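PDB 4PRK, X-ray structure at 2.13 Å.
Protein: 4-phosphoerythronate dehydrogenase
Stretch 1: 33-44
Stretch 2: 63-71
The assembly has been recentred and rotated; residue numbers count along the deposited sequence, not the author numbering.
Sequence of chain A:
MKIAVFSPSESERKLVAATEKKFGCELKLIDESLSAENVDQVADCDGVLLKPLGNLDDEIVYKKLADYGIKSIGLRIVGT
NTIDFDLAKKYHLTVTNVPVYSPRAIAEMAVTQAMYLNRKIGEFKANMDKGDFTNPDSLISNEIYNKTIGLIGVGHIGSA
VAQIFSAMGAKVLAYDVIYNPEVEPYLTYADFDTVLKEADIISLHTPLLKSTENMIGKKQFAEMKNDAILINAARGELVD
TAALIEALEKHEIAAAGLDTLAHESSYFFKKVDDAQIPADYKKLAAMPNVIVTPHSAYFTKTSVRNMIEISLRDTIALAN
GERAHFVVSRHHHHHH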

# COMPACT_ATOMS: atom_id res chain seq x y z
N SER A 33 -18.73 -39.42 1.00
CA SER A 33 -19.72 -38.54 0.42
C SER A 33 -21.11 -39.14 0.57
O SER A 33 -21.29 -40.34 0.69
N LEU A 34 -22.10 -38.26 0.56
CA LEU A 34 -23.46 -38.69 0.76
C LEU A 34 -23.83 -39.66 -0.34
O LEU A 34 -23.51 -39.46 -1.50
N SER A 35 -24.50 -40.73 0.04
CA SER A 35 -24.95 -41.74 -0.90
C SER A 35 -26.10 -42.51 -0.28
O SER A 35 -26.34 -42.43 0.91
N ALA A 36 -26.77 -43.31 -1.09
CA ALA A 36 -27.90 -44.06 -0.61
C ALA A 36 -27.40 -44.92 0.53
O ALA A 36 -28.14 -45.22 1.46
N GLU A 37 -26.14 -45.32 0.44
CA GLU A 37 -25.50 -46.11 1.47
C GLU A 37 -25.40 -45.42 2.83
O GLU A 37 -25.53 -46.07 3.85
N ASN A 38 -25.13 -44.12 2.84
CA ASN A 38 -24.99 -43.40 4.11
C ASN A 38 -26.07 -42.39 4.52
O ASN A 38 -25.94 -41.73 5.54
N VAL A 39 -27.14 -42.27 3.75
CA VAL A 39 -28.12 -41.21 3.98
C VAL A 39 -28.83 -41.26 5.34
O VAL A 39 -29.16 -40.23 5.90
N ASP A 40 -29.09 -42.46 5.84
CA ASP A 40 -29.85 -42.64 7.07
C ASP A 40 -29.12 -42.13 8.32
O ASP A 40 -29.69 -42.10 9.40
N GLN A 41 -27.85 -41.81 8.17
CA GLN A 41 -27.06 -41.14 9.23
C GLN A 41 -27.37 -39.63 9.40
O GLN A 41 -26.95 -38.98 10.35
N VAL A 42 -28.15 -39.11 8.47
CA VAL A 42 -28.65 -37.75 8.52
C VAL A 42 -29.85 -37.64 9.43
O VAL A 42 -30.31 -36.57 9.75
N ALA A 43 -30.33 -38.79 9.87
CA ALA A 43 -31.63 -38.89 10.50
C ALA A 43 -31.72 -38.03 11.74
O ALA A 43 -32.75 -37.41 11.98
N ASP A 44 -30.65 -37.97 12.51
CA ASP A 44 -30.64 -37.20 13.74
C ASP A 44 -30.04 -35.82 13.53
O ASP A 44 -29.63 -35.16 14.46
N LYS A 63 -35.21 -37.84 -1.56
CA LYS A 63 -36.49 -38.14 -0.90
C LYS A 63 -36.25 -38.24 0.59
O LYS A 63 -36.98 -37.65 1.39
N LYS A 64 -35.20 -38.97 0.96
CA LYS A 64 -34.90 -39.24 2.36
C LYS A 64 -34.39 -38.04 3.19
O LYS A 64 -34.69 -37.95 4.38
N LEU A 65 -33.62 -37.12 2.58
CA LEU A 65 -33.27 -35.85 3.26
C LEU A 65 -34.54 -35.05 3.56
O LEU A 65 -34.73 -34.55 4.68
N ALA A 66 -35.38 -34.93 2.54
CA ALA A 66 -36.70 -34.33 2.67
C ALA A 66 -37.53 -35.05 3.73
O ALA A 66 -38.14 -34.40 4.56
N ASP A 67 -37.53 -36.38 3.70
CA ASP A 67 -38.17 -37.16 4.77
C ASP A 67 -37.61 -36.82 6.17
O ASP A 67 -38.38 -36.80 7.14
N TYR A 68 -36.30 -36.56 6.28
CA TYR A 68 -35.70 -36.25 7.59
C TYR A 68 -35.79 -34.77 7.99
O TYR A 68 -35.12 -34.34 8.91
N GLY A 69 -36.62 -34.00 7.29
CA GLY A 69 -36.84 -32.59 7.62
C GLY A 69 -35.71 -31.66 7.18
O GLY A 69 -35.75 -30.45 7.49
N ILE A 70 -34.73 -32.20 6.45
CA ILE A 70 -33.58 -31.41 5.99
C ILE A 70 -34.12 -30.46 4.92
O ILE A 70 -34.76 -30.91 3.96
N LYS A 71 -33.85 -29.16 5.10
CA LYS A 71 -34.40 -28.11 4.23
C LYS A 71 -33.44 -27.56 3.16
O LYS A 71 -33.86 -26.75 2.32

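This is a small, mostly apolar contact, burying 428 Å² over both sides, in which a short, turning segment lays two valines and an alanine against the end of a helix and fastens its exposed margin with one aspartate that binds both a lysine and a tyrosine.

The apolar part follows from spacing. In the first stretch Leu 34, Val 39 and Val 42 all send CA-to-CB toward the second, and the step from 39 to 42 is about one turn. Both valines take the t rotamer. At their closest approaches, Val 39 CG1 lies 3.9 Å from Lys 64 CB and 4.1 Å from Leu 65 CD2; Val 42 CG1 lies 3.9 Å from that same Leu 65 CD2 and only 3.5 Å from Ile 70 CD1.

Leu 65 thus sits at the centre of the buried cluster. Its CA-to-CB bond points sideways, but the m, t rotamer carries the end of the side chain nearer, so that CD2 meets the two valines while Leu 65 CD1 reaches Leu 34 CD2 at 4.2 Å. Leu 34 itself is t, p. Ile 70 enters from beyond the helix: Ile 70 N bonds to Leu 65 O at 2.9 Å, tying the departing chain back to the last turn, and its CA-to-CB bond points toward the first stretch; with chi1 and chi2 both m, Ile 70 CD1 meets Val 42 CG1. Gly 69, just before Ile 70, has a positive phi of 77°, which by itself favours glycine.

Tyr 68, the first residue to leave helical phi/psi, gives up more surface than any other residue here, 92 Å². Its CA-to-CB bond points toward the first stretch, and chi1 is m; the ring lies along the turning segment. Ala 43 CA stands over one face, 4.0 Å from the Tyr 68 ring centroid and 13° off the normal, a CH-pi contact made possible by the close approach of the two backbones, the CA atoms of Ala 43 and Tyr 68 being 5.7 Å apart. The small methyl of Ala 43 also touches the ring, Ala 43 CB to Tyr 68 CE1 at 4.1 Å. Val 42 CB approaches Tyr 68 CD2 at 4.2 Å, and Val 39 CG1 comes within 4.3 Å of Tyr 68 CE2.

The polar lock is at the ring's edge. Asp 40, in the brief 3-10 segment, starts sideways, but its m rotamer brings the carboxylate nearer. Asp 40 OD1 accepts a hydrogen bond from Tyr 68 OH at 2.6 Å and another from Lys 64 NZ at 2.9 Å, the latter also a salt bridge. The lysine's CA-to-CB bond points toward the partner, and it reaches the acid through a mostly extended chain, m, t, then 126° between wells, then t. One oxygen therefore serves two donors one helical turn apart.

Behind the contact, Asn 38 braces the first stretch: Asn 38 ND2 donates to Ser 33 O at 2.6 Å, and Asn 38 OD1 accepts from Ser 35 N at 2.5 Å.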

# COMPACT_ATOMS: atom_id res chain seq x y z
CB SER A 33 -19.40 -38.28 -1.04
OG SER A 33 -18.23 -37.49 -1.14
CB LEU A 34 -24.38 -37.47 0.72
CG LEU A 34 -25.89 -37.66 0.69
CD1 LEU A 34 -26.39 -38.07 2.06
CD2 LEU A 34 -26.53 -36.36 0.26
CB SER A 35 -23.81 -42.67 -1.32
OG SER A 35 -23.74 -43.82 -0.51
CB ALA A 36 -28.46 -44.93 -1.72
CB GLU A 37 -24.10 -46.52 1.02
CG GLU A 37 -24.07 -47.60 -0.04
CD GLU A 37 -23.06 -47.33 -1.14
OE1 GLU A 37 -22.38 -46.29 -1.06
OE2 GLU A 37 -22.95 -48.15 -2.07
CB ASN A 38 -23.61 -42.75 4.22
CG ASN A 38 -23.28 -41.86 3.03
OD1 ASN A 38 -24.14 -41.17 2.49
ND2 ASN A 38 -22.02 -41.86 2.63
CB VAL A 39 -29.12 -41.10 2.84
CG1 VAL A 39 -30.13 -40.01 3.13
CG2 VAL A 39 -28.39 -40.78 1.55
CB ASP A 40 -30.26 -44.10 7.24
CG ASP A 40 -31.03 -44.62 6.06
OD1 ASP A 40 -31.85 -43.87 5.50
OD2 ASP A 40 -30.81 -45.78 5.68
CB GLN A 41 -25.59 -41.37 8.92
CG GLN A 41 -25.36 -42.78 8.39
CD GLN A 41 -23.97 -43.29 8.61
OE1 GLN A 41 -23.28 -42.85 9.54
NE2 GLN A 41 -23.55 -44.24 7.78
CB VAL A 42 -29.11 -37.30 7.12
CG1 VAL A 42 -29.48 -35.83 7.13
CG2 VAL A 42 -28.03 -37.60 6.10
CB ALA A 43 -31.92 -40.34 10.85
CB ASP A 44 -29.95 -37.94 14.88
CG ASP A 44 -28.57 -38.41 14.52
OD1 ASP A 44 -28.21 -38.42 13.34
OD2 ASP A 44 -27.83 -38.80 15.44
CB LYS A 63 -37.14 -39.44 -1.40
CG LYS A 63 -38.40 -39.83 -0.61
CD LYS A 63 -39.20 -40.98 -1.22
CE LYS A 63 -39.83 -40.58 -2.55
NZ LYS A 63 -40.90 -41.50 -3.01
CB LYS A 64 -33.95 -40.42 2.45
CG LYS A 64 -34.65 -41.71 2.04
CD LYS A 64 -33.67 -42.85 1.91
CE LYS A 64 -34.10 -44.03 2.77
NZ LYS A 64 -32.93 -44.89 3.06
CB LEU A 65 -32.35 -34.97 2.41
CG LEU A 65 -31.02 -35.58 2.01
CD1 LEU A 65 -30.32 -34.64 1.04
CD2 LEU A 65 -30.16 -35.88 3.24
CB ALA A 66 -37.42 -34.34 1.34
CB ASP A 67 -38.04 -38.69 4.52
CG ASP A 67 -39.20 -39.28 3.72
OD1 ASP A 67 -39.79 -38.60 2.84
OD2 ASP A 67 -39.51 -40.47 3.96
CB TYR A 68 -34.25 -36.72 7.66
CG TYR A 68 -34.07 -38.21 7.43
CD1 TYR A 68 -34.90 -39.15 8.05
CD2 TYR A 68 -33.05 -38.68 6.61
CE1 TYR A 68 -34.73 -40.51 7.84
CE2 TYR A 68 -32.87 -40.02 6.40
CZ TYR A 68 -33.71 -40.93 7.01
OH TYR A 68 -33.50 -42.27 6.78
CB ILE A 70 -32.44 -32.28 5.38
CG1 ILE A 70 -31.86 -33.29 6.38
CG2 ILE A 70 -31.32 -31.40 4.86
CD1 ILE A 70 -31.02 -32.67 7.49
CB LYS A 71 -34.92 -26.94 5.07
CG LYS A 71 -35.92 -27.33 6.16
CD LYS A 71 -36.19 -26.16 7.10
CE LYS A 71 -36.67 -24.93 6.36
NZ LYS A 71 -37.22 -23.92 7.31